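Local atomic coordinates of nitrate transport protein (Xanthomonas axonopodis pv. citri, PDB entry 3KSX), a protein that binds alkanesulfonates, here the sulfonate buffer MOPS, and probably delivers them in the periplasm to an ABC-type uptake transporter. Residues 53-58 and 228-233; 145-150 and 292-297; 184-189 and 265-270. One frame throughout, in Å; residues are numbered along the deposited sequence.

In the fold
From the N terminus, the chain lays down strands 30-36, 59-65, 82-86 and 100-106 of the first lobe. It crosses to the second lobe for strands 113-118 to 198-203, then returns with 212-217 to complete the first sheet. Interaction 1 joins helix 50-54 to helix 225-244 in the first lobe and closes a loop that takes in the second lobe. Interaction 2 starts on helix 141-152 of the second lobe and returns from helix 281-296, so it crosses interaction 1. Interaction 3 ties the turn between strand 181-185 of the second lobe and helix 188-194 to helix 261-269. It also crosses interaction 1, but nests inside interaction 2. The centres of interactions 1 and 2 are about 37 Å apart.

Interaction 1: residues 53-58 and 228-233; sequences QRFPRT and VQQVMG
R54 and F55 both reach Q230, and F55 also touches V231. R54 is the last residue of helix 50-54 and F55 the first beyond it, while Q230 lies on helix 225-244. The R54 and Q230 side chains meet at about a right angle. Q230 CB sits 3.4 Å above one face of the R54 guanidinium, displaced toward its rim. R54 gets there because its CG is anti to the backbone N (chi1 -178°) and the chain then bends at chi2. Its NH1 comes 2.8 Å from Q230 O, but the angle is too poor for a hydrogen bond. NH1 bonds instead to T234 OG1, one helical turn further on.

The F55 ring meets the same glutamine with its edge. F55 CZ is 3.6 Å from Q230 CB, which lies near the ring plane. The Q230 amide is turned almost parallel to the ring, at 17°, and its OE1 is 3.8 Å from F55 CE1. F55 CE2 touches V231 CG2 at 3.9 Å; both residues are buried. R54 CG lies over one face of the F55 ring.

F55 opens a type I turn to T58, closed by a bond from T58 N to F55 O of 3.0 Å. This turn leads into strand 59-65. The F55 ring also packs edge-to-face on F227 of helix 225-244, and V231 rests on L82 of strand 82-86.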
loop_
_atom_site.group_PDB
_atom_site.type_symbol
_atom_site.label_atom_id
_atom_site.label_comp_id
_atom_site.label_asym_id
_atom_site.label_seq_id
_atom_site.Cartn_x
_atom_site.Cartn_y
_atom_site.Cartn_z
ATOM N N GLN A 53 20.393 -13.199 -4.423
ATOM C CA GLN A 53 20.857 -14.507 -3.990
ATOM C C GLN A 53 20.119 -15.684 -4.634
ATOM O O GLN A 53 20.739 -16.684 -5.005
ATOM C CB GLN A 53 20.689 -14.650 -2.485
ATOM C CG GLN A 53 21.478 -13.660 -1.676
ATOM C CD GLN A 53 21.429 -14.064 -0.232
ATOM O OE1 GLN A 53 21.586 -15.242 0.066
ATOM N NE2 GLN A 53 21.129 -13.129 0.657
ATOM N N ARG A 54 18.803 -15.566 -4.798
ATOM C CA ARG A 54 17.990 -16.626 -5.386
ATOM C C ARG A 54 18.134 -16.769 -6.940
ATOM O O ARG A 54 18.036 -17.866 -7.520
ATOM C CB ARG A 54 16.518 -16.382 -4.990
ATOM C CG ARG A 54 15.543 -17.465 -5.522
ATOM C CD ARG A 54 14.939 -18.284 -4.390
ATOM N NE ARG A 54 14.045 -19.387 -4.822
ATOM C CZ ARG A 54 12.709 -19.440 -4.617
ATOM N NH1 ARG A 54 12.065 -18.431 -4.019
ATOM N NH2 ARG A 54 11.995 -20.511 -5.022
ATOM N N PHE A 55 18.378 -15.676 -7.617
ATOM C CA PHE A 55 18.296 -15.665 -9.059
ATOM C C PHE A 55 19.561 -15.011 -9.633
ATOM O O PHE A 55 19.516 -13.905 -10.157
ATOM C CB PHE A 55 17.066 -14.859 -9.450
ATOM C CG PHE A 55 15.768 -15.430 -8.911
ATOM C CD1 PHE A 55 15.239 -16.626 -9.439
ATOM C CD2 PHE A 55 15.058 -14.741 -7.913
ATOM C CE1 PHE A 55 14.030 -17.116 -8.960
ATOM C CE2 PHE A 55 13.890 -15.227 -7.427
ATOM C CZ PHE A 55 13.362 -16.418 -7.963
ATOM N N PRO A 56 20.701 -15.717 -9.552
ATOM C CA PRO A 56 22.002 -15.207 -9.912
ATOM C C PRO A 56 22.133 -14.814 -11.397
ATOM O O PRO A 56 22.956 -13.972 -11.739
ATOM C CB PRO A 56 22.925 -16.380 -9.575
ATOM C CG PRO A 56 22.056 -17.606 -9.605
ATOM C CD PRO A 56 20.768 -17.109 -9.057
ATOM N N ARG A 57 21.322 -15.425 -12.256
ATOM C CA ARG A 57 21.318 -15.130 -13.684
ATOM C C ARG A 57 20.329 -14.004 -14.119
ATOM O O ARG A 57 20.136 -13.746 -15.307
ATOM C CB ARG A 57 21.028 -16.423 -14.417
ATOM C CG ARG A 57 22.136 -17.494 -14.262
ATOM C CD ARG A 57 21.574 -18.871 -14.613
ATOM N NE ARG A 57 20.379 -19.238 -13.806
ATOM C CZ ARG A 57 20.403 -19.786 -12.570
ATOM N NH1 ARG A 57 21.554 -20.045 -11.947
ATOM N NH2 ARG A 57 19.268 -20.072 -11.920
ATOM N N THR A 58 19.713 -13.341 -13.139
ATOM C CA THR A 58 18.737 -12.292 -13.392
ATOM C C THR A 58 19.222 -10.980 -12.764
ATOM O O THR A 58 19.611 -10.927 -11.591
ATOM C CB THR A 58 17.357 -12.721 -12.853
ATOM O OG1 THR A 58 16.949 -13.921 -13.513
ATOM C CG2 THR A 58 16.302 -11.662 -13.173
ATOM N N VAL A 228 8.003 -15.815 -11.531
ATOM C CA VAL A 228 7.179 -14.894 -10.716
ATOM C C VAL A 228 6.697 -15.561 -9.443
ATOM O O VAL A 228 6.727 -14.950 -8.351
ATOM C CB VAL A 228 6.040 -14.315 -11.533
ATOM C CG1 VAL A 228 4.966 -13.633 -10.599
ATOM C CG2 VAL A 228 6.654 -13.293 -12.566
ATOM N N GLN A 229 6.309 -16.828 -9.567
ATOM C CA GLN A 229 5.889 -17.632 -8.382
ATOM C C GLN A 229 7.039 -17.733 -7.360
ATOM O O GLN A 229 6.845 -17.516 -6.150
ATOM C CB GLN A 229 5.402 -18.994 -8.846
ATOM C CG GLN A 229 5.013 -19.969 -7.734
ATOM C CD GLN A 229 4.366 -21.254 -8.342
ATOM O OE1 GLN A 229 3.430 -21.823 -7.761
ATOM N NE2 GLN A 229 4.843 -21.679 -9.543
ATOM N N GLN A 230 8.243 -18.055 -7.851
ATOM C CA GLN A 230 9.421 -18.149 -6.999
ATOM C C GLN A 230 9.787 -16.827 -6.403
ATOM O O GLN A 230 10.176 -16.783 -5.228
ATOM C CB GLN A 230 10.598 -18.704 -7.764
ATOM C CG GLN A 230 10.484 -20.212 -7.859
ATOM C CD GLN A 230 11.013 -20.711 -9.153
ATOM O OE1 GLN A 230 12.063 -20.255 -9.628
ATOM N NE2 GLN A 230 10.275 -21.631 -9.778
ATOM N N VAL A 231 9.665 -15.728 -7.175
ATOM C CA VAL A 231 9.841 -14.365 -6.641
ATOM C C VAL A 231 8.920 -14.133 -5.433
ATOM O O VAL A 231 9.397 -13.710 -4.361
ATOM C CB VAL A 231 9.619 -13.292 -7.742
ATOM C CG1 VAL A 231 9.624 -11.905 -7.150
ATOM C CG2 VAL A 231 10.760 -13.367 -8.822
ATOM N N MET A 232 7.631 -14.423 -5.620
ATOM C CA MET A 232 6.622 -14.252 -4.561
ATOM C C MET A 232 7.029 -15.090 -3.381
ATOM O O MET A 232 6.951 -14.625 -2.249
ATOM C CB MET A 232 5.240 -14.743 -4.930
ATOM C CG MET A 232 4.517 -14.046 -6.090
ATOM S SD MET A 232 4.244 -12.325 -5.690
ATOM C CE MET A 232 5.678 -11.454 -6.395
ATOM N N GLY A 233 7.471 -16.329 -3.645
ATOM C CA GLY A 233 8.042 -17.188 -2.567
ATOM C C GLY A 233 9.102 -16.541 -1.705
ATOM O O GLY A 233 9.102 -16.687 -0.504
#

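Interaction 2: residues 145-150 and 292-297; sequences LLLRVL and DLFYAQ
L147 and L293 belong to a helix-helix contact that joins the two lobes of the binding protein. L147 lies on helix 141-152 and L293 on helix 281-296. The short helical segments cross at 74°, with their axes 12.0 Å apart at closest approach. At that spacing the backbones stay well apart, and side chains bridge the distance.

The two leucines point at each other tip to tip. Both have CG anti to the backbone N (chi1 178° for L147), which carries each side chain toward the other helix. L147 CD2 comes 3.9 Å from L293 CG. The same methyl also reaches the ring of F294, at 3.7 Å from CE1, with CZ a little further off. L147 and F294 run alongside each other, pointing opposite ways, and both are buried. The other methyl of L147, CD1, turns to the last residue of the segment and lies 4.2 Å from Q297 CG.

The pattern of neighbours places the contact in the fold, that of the two-lobed periplasmic binding proteins. L145, L146 and V149 of helix 141-152 pack on I115 of strand 113-118, in the sheet of the second lobe. F294 packs on I88 and F92 of helix 88-95, which follows strand 82-86 of the first lobe.

R148 closes one flank of the leucine pair. Its chain bends at chi2 and at chi3, and this fold brings R148 CD alongside L293 CD2 at 3.7 Å. The methylene part thus serves as an apolar surface. The polar end goes another way, where R148 NH1 bonds to L207 O. Q297 has already left the helix, although its N still bonds to L293 O at 3.0 Å.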
loop_
_atom_site.group_PDB
_atom_site.type_symbol
_atom_site.label_atom_id
_atom_site.label_comp_id
_atom_site.label_asym_id
_atom_site.label_seq_id
_atom_site.Cartn_x
_atom_site.Cartn_y
_atom_site.Cartn_z
ATOM N N LEU A 145 -9.861 3.660 2.945
ATOM C CA LEU A 145 -10.020 3.852 4.405
ATOM C C LEU A 145 -10.932 5.058 4.709
ATOM O O LEU A 145 -11.888 4.945 5.517
ATOM C CB LEU A 145 -8.679 4.097 5.090
ATOM C CG LEU A 145 -8.825 4.490 6.574
ATOM C CD1 LEU A 145 -8.976 3.146 7.276
ATOM C CD2 LEU A 145 -7.605 5.226 7.091
ATOM N N LEU A 146 -10.659 6.199 4.052
ATOM C CA LEU A 146 -11.463 7.384 4.261
ATOM C C LEU A 146 -12.926 7.191 3.878
ATOM O O LEU A 146 -13.817 7.528 4.644
ATOM C CB LEU A 146 -10.825 8.578 3.535
ATOM C CG LEU A 146 -11.280 9.983 3.797
ATOM C CD1 LEU A 146 -11.310 10.327 5.279
ATOM C CD2 LEU A 146 -10.338 10.927 3.002
ATOM N N LEU A 147 -13.213 6.786 2.637
ATOM C CA LEU A 147 -14.538 6.344 2.278
ATOM C C LEU A 147 -15.288 5.497 3.293
ATOM O O LEU A 147 -16.443 5.836 3.658
ATOM C CB LEU A 147 -14.476 5.641 0.900
ATOM C CG LEU A 147 -15.771 5.062 0.388
ATOM C CD1 LEU A 147 -16.740 6.208 0.119
ATOM C CD2 LEU A 147 -15.525 4.268 -0.900
ATOM N N ARG A 148 -14.664 4.427 3.783
ATOM C CA ARG A 148 -15.344 3.470 4.610
ATOM C C ARG A 148 -15.549 4.047 6.030
ATOM O O ARG A 148 -16.596 3.820 6.645
ATOM C CB ARG A 148 -14.513 2.179 4.764
ATOM C CG ARG A 148 -14.249 1.294 3.460
ATOM C CD ARG A 148 -15.426 0.500 2.917
ATOM N NE ARG A 148 -16.167 -0.091 4.034
ATOM C CZ ARG A 148 -15.791 -1.183 4.712
ATOM N NH1 ARG A 148 -14.670 -1.836 4.373
ATOM N NH2 ARG A 148 -16.508 -1.565 5.756
ATOM N N VAL A 149 -14.598 4.827 6.528
ATOM C CA VAL A 149 -14.726 5.425 7.877
ATOM C C VAL A 149 -15.823 6.492 7.872
ATOM O O VAL A 149 -16.695 6.496 8.746
ATOM C CB VAL A 149 -13.353 5.959 8.357
ATOM C CG1 VAL A 149 -13.452 6.841 9.572
ATOM C CG2 VAL A 149 -12.460 4.813 8.716
ATOM N N LEU A 150 -15.776 7.383 6.899
ATOM C CA LEU A 150 -16.756 8.440 6.736
ATOM C C LEU A 150 -18.156 7.827 6.652
ATOM O O LEU A 150 -19.107 8.273 7.312
ATOM C CB LEU A 150 -16.445 9.266 5.499
ATOM C CG LEU A 150 -15.191 10.194 5.605
ATOM C CD1 LEU A 150 -15.010 10.875 4.290
ATOM C CD2 LEU A 150 -15.401 11.196 6.720
ATOM N N ASP A 292 -16.929 -2.448 -6.935
ATOM C CA ASP A 292 -18.385 -2.112 -7.044
ATOM C C ASP A 292 -18.773 -0.875 -6.236
ATOM O O ASP A 292 -19.546 0.033 -6.707
ATOM C CB ASP A 292 -19.252 -3.307 -6.610
ATOM C CG ASP A 292 -19.091 -4.560 -7.542
ATOM O OD1 ASP A 292 -18.527 -4.487 -8.667
ATOM O OD2 ASP A 292 -19.527 -5.628 -7.069
ATOM N N LEU A 293 -18.219 -0.816 -5.016
ATOM C CA LEU A 293 -18.397 0.338 -4.115
ATOM C C LEU A 293 -17.875 1.628 -4.720
ATOM O O LEU A 293 -18.562 2.635 -4.662
ATOM C CB LEU A 293 -17.732 0.083 -2.745
ATOM C CG LEU A 293 -17.737 1.173 -1.659
ATOM C CD1 LEU A 293 -19.145 1.560 -1.334
ATOM C CD2 LEU A 293 -17.027 0.618 -0.417
ATOM N N PHE A 294 -16.664 1.606 -5.302
ATOM C CA PHE A 294 -16.040 2.812 -5.818
ATOM C C PHE A 294 -16.818 3.293 -7.014
ATOM O O PHE A 294 -17.047 4.494 -7.204
ATOM C CB PHE A 294 -14.548 2.566 -6.168
ATOM C CG PHE A 294 -13.645 2.908 -5.018
ATOM C CD1 PHE A 294 -13.679 2.137 -3.859
ATOM C CD2 PHE A 294 -12.772 4.022 -5.098
ATOM C CE1 PHE A 294 -12.947 2.474 -2.784
ATOM C CE2 PHE A 294 -11.988 4.369 -3.988
ATOM C CZ PHE A 294 -12.079 3.599 -2.816
ATOM N N TYR A 295 -17.293 2.349 -7.780
ATOM C CA TYR A 295 -18.145 2.710 -8.939
ATOM C C TYR A 295 -19.507 3.342 -8.494
ATOM O O TYR A 295 -19.943 4.377 -9.058
ATOM C CB TYR A 295 -18.356 1.485 -9.810
ATOM C CG TYR A 295 -19.170 1.831 -11.047
ATOM C CD1 TYR A 295 -18.689 2.744 -11.983
ATOM C CD2 TYR A 295 -20.428 1.272 -11.243
ATOM C CE1 TYR A 295 -19.439 3.089 -13.103
ATOM C CE2 TYR A 295 -21.202 1.608 -12.369
ATOM C CZ TYR A 295 -20.688 2.522 -13.292
ATOM O OH TYR A 295 -21.418 2.840 -14.412
ATOM N N ALA A 296 -20.177 2.685 -7.555
ATOM C CA ALA A 296 -21.471 3.077 -6.954
ATOM C C ALA A 296 -21.376 4.500 -6.438
ATOM O O ALA A 296 -22.323 5.267 -6.590
ATOM C CB ALA A 296 -21.802 2.161 -5.787
ATOM N N GLN A 297 -20.252 4.809 -5.789
ATOM C CA GLN A 297 -19.945 6.142 -5.224
ATOM C C GLN A 297 -19.378 7.141 -6.224
ATOM O O GLN A 297 -18.957 8.240 -5.843
ATOM C CB GLN A 297 -18.977 5.989 -4.042
ATOM C CG GLN A 297 -19.590 5.288 -2.839
ATOM C CD GLN A 297 -20.818 5.987 -2.280
ATOM O OE1 GLN A 297 -21.768 5.336 -1.832
ATOM N NE2 GLN A 297 -20.796 7.308 -2.292
#

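Interaction 3: residues 184-189 and 265-270; sequences IWDPWY and ERTLAH
D186 and H270 form a His-carboxylate hydrogen bond where the turn after strand 181-185, in the sheet of the second lobe, meets helix 261-269. D186 lies in that turn, just before helix 188-194. H270 belongs to segment 265-270, most of which is part of helix 261-269. H270 ND1 donates to D186 OD2 at 2.7 Å, and the bond is nearly straight, at 168°. OD2 accepts through its syn lone pair and lies almost in the imidazole plane. The carboxylate and ring planes are only 11° apart, so the two flat groups meet edge on.

A water adds a second grip on the same oxygen. It donates to D186 OD2 at 2.7 Å and to T267 O at 2.6 Å, and so ties the carboxylate to the helix backbone. The other oxygen, OD1, bonds to S190 OG of helix 188-194.

T267 meets the aspartate with its methyl. T267 CG2 is 3.5 Å from D186 OD1 and 3.8 Å from P187 CB. The T267 hydroxyl lies farther from D186 and bonds to V264 O. The peptide bond before P187 is cis, so the chain bends sharply just after D186. P187 also touches L259.

The Y189 ring lies over one face of the H270 imidazole, near-parallel but slid well apart; the detail of this pair is doubtful. On the opposite face R266 O stands 3.3 Å above the ring centre.

D186 is buried. OD2 accepts two hydrogen bonds and OD1 is bonded to S190 OG, which is consistent with an ionised carboxylate. A negative D186 would in turn tend to hold the proton on ND1 and could raise the basicity of H270.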
loop_
_atom_site.group_PDB
_atom_site.type_symbol
_atom_site.label_atom_id
_atom_site.label_comp_id
_atom_site.label_asym_id
_atom_site.label_seq_id
_atom_site.Cartn_x
_atom_site.Cartn_y
_atom_site.Cartn_z
ATOM N N ILE A 184 -3.447 8.361 5.834
ATOM C CA ILE A 184 -2.022 7.917 5.551
ATOM C C ILE A 184 -1.698 6.628 6.274
ATOM O O ILE A 184 -2.461 6.187 7.105
ATOM C CB ILE A 184 -0.993 9.054 5.912
ATOM C CG1 ILE A 184 0.417 8.815 5.326
ATOM C CG2 ILE A 184 -0.893 9.265 7.478
ATOM C CD1 ILE A 184 0.473 8.687 3.788
ATOM N N TRP A 185 -0.592 6.020 5.948
ATOM C CA TRP A 185 -0.248 4.743 6.561
ATOM C C TRP A 185 1.082 4.931 7.314
ATOM O O TRP A 185 1.648 6.020 7.323
ATOM C CB TRP A 185 -0.154 3.713 5.424
ATOM C CG TRP A 185 0.516 4.207 4.177
ATOM C CD1 TRP A 185 1.828 4.171 3.881
ATOM C CD2 TRP A 185 -0.136 4.836 3.047
ATOM N NE1 TRP A 185 2.046 4.731 2.648
ATOM C CE2 TRP A 185 0.866 5.181 2.127
ATOM C CE3 TRP A 185 -1.459 5.158 2.754
ATOM C CZ2 TRP A 185 0.585 5.732 0.880
ATOM C CZ3 TRP A 185 -1.725 5.795 1.539
ATOM C CH2 TRP A 185 -0.701 6.094 0.630
ATOM N N ASP A 186 1.555 3.869 7.970
ATOM C CA ASP A 186 2.913 3.780 8.503
ATOM C C ASP A 186 3.977 3.851 7.389
ATOM O O ASP A 186 3.792 3.292 6.286
ATOM C CB ASP A 186 3.126 2.497 9.302
ATOM C CG ASP A 186 2.952 2.689 10.774
ATOM O OD1 ASP A 186 3.173 3.806 11.287
ATOM O OD2 ASP A 186 2.550 1.715 11.425
ATOM N N PRO A 187 5.101 4.508 7.680
ATOM C CA PRO A 187 5.526 4.957 9.039
ATOM C C PRO A 187 5.147 6.382 9.446
ATOM O O PRO A 187 5.504 6.787 10.544
ATOM C CB PRO A 187 7.060 4.863 8.936
ATOM C CG PRO A 187 7.289 5.427 7.455
ATOM C CD PRO A 187 6.157 4.735 6.656
ATOM N N TRP A 188 4.477 7.131 8.567
ATOM C CA TRP A 188 4.024 8.503 8.881
ATOM C C TRP A 188 3.113 8.498 10.115
ATOM O O TRP A 188 3.309 9.297 11.009
ATOM C CB TRP A 188 3.328 9.159 7.688
ATOM C CG TRP A 188 4.069 8.949 6.373
ATOM C CD1 TRP A 188 3.937 7.878 5.475
ATOM C CD2 TRP A 188 5.024 9.824 5.803
ATOM N NE1 TRP A 188 4.781 8.049 4.410
ATOM C CE2 TRP A 188 5.459 9.235 4.574
ATOM C CE3 TRP A 188 5.574 11.028 6.209
ATOM C CZ2 TRP A 188 6.402 9.846 3.737
ATOM C CZ3 TRP A 188 6.551 11.644 5.376
ATOM C CH2 TRP A 188 6.948 11.050 4.154
ATOM N N TYR A 189 2.142 7.589 10.203
ATOM C CA TYR A 189 1.358 7.414 11.419
ATOM C C TYR A 189 2.227 7.350 12.693
ATOM O O TYR A 189 2.078 8.143 13.650
ATOM C CB TYR A 189 0.512 6.133 11.264
ATOM C CG TYR A 189 -0.089 5.621 12.491
ATOM C CD1 TYR A 189 -0.638 6.494 13.445
ATOM C CD2 TYR A 189 -0.209 4.254 12.695
ATOM C CE1 TYR A 189 -1.216 6.003 14.596
ATOM C CE2 TYR A 189 -0.804 3.754 13.813
ATOM C CZ TYR A 189 -1.292 4.632 14.783
ATOM O OH TYR A 189 -1.891 4.127 15.926
ATOM N N GLU A 265 10.102 0.529 15.635
ATOM C CA GLU A 265 9.493 -0.359 16.562
ATOM C C GLU A 265 7.949 -0.309 16.616
ATOM O O GLU A 265 7.277 -1.334 16.636
ATOM C CB GLU A 265 10.019 0.069 17.927
ATOM C CG GLU A 265 11.023 -0.859 18.498
ATOM C CD GLU A 265 10.412 -1.658 19.612
ATOM O OE1 GLU A 265 9.192 -1.952 19.491
ATOM O OE2 GLU A 265 11.122 -1.947 20.616
ATOM N N ARG A 266 7.409 0.906 16.734
ATOM C CA ARG A 266 5.964 1.177 16.734
ATOM C C ARG A 266 5.347 0.647 15.457
ATOM O O ARG A 266 4.319 -0.018 15.513
ATOM C CB ARG A 266 5.688 2.700 16.915
ATOM C CG ARG A 266 4.335 3.024 17.587
ATOM C CD ARG A 266 4.367 2.938 19.158
ATOM N NE ARG A 266 5.237 1.863 19.670
ATOM C CZ ARG A 266 4.842 0.660 20.113
ATOM N NH1 ARG A 266 3.554 0.307 20.144
ATOM N NH2 ARG A 266 5.768 -0.202 20.540
ATOM N N THR A 267 6.008 0.858 14.312
ATOM C CA THR A 267 5.427 0.375 13.045
ATOM C C THR A 267 5.293 -1.177 13.021
ATOM O O THR A 267 4.318 -1.722 12.445
ATOM C CB THR A 267 6.112 0.897 11.770
ATOM O OG1 THR A 267 7.344 0.192 11.559
ATOM C CG2 THR A 267 6.361 2.442 11.751
ATOM N N LEU A 268 6.239 -1.887 13.665
ATOM C CA LEU A 268 6.147 -3.379 13.814
ATOM C C LEU A 268 5.083 -3.876 14.786
ATOM O O LEU A 268 4.433 -4.927 14.554
ATOM C CB LEU A 268 7.505 -4.007 14.175
ATOM C CG LEU A 268 8.716 -3.617 13.307
ATOM C CD1 LEU A 268 9.895 -4.550 13.611
ATOM C CD2 LEU A 268 8.381 -3.614 11.818
ATOM N N ALA A 269 4.863 -3.096 15.843
ATOM C CA ALA A 269 3.746 -3.341 16.755
ATOM C C ALA A 269 2.394 -3.279 16.060
ATOM O O ALA A 269 1.460 -3.923 16.511
ATOM C CB ALA A 269 3.772 -2.384 17.894
ATOM N N HIS A 270 2.289 -2.495 14.976
ATOM C CA HIS A 270 1.026 -2.346 14.218
ATOM C C HIS A 270 0.730 -3.389 13.165
ATOM O O HIS A 270 -0.333 -3.324 12.531
ATOM C CB HIS A 270 0.973 -1.005 13.482
ATOM C CG HIS A 270 1.075 0.177 14.378
ATOM N ND1 HIS A 270 1.691 1.349 14.000
ATOM C CD2 HIS A 270 0.684 0.346 15.663
ATOM C CE1 HIS A 270 1.633 2.209 14.997
ATOM N NE2 HIS A 270 1.032 1.626 16.022
HETATM O O HOH W 1 2.843 -0.779 10.534
#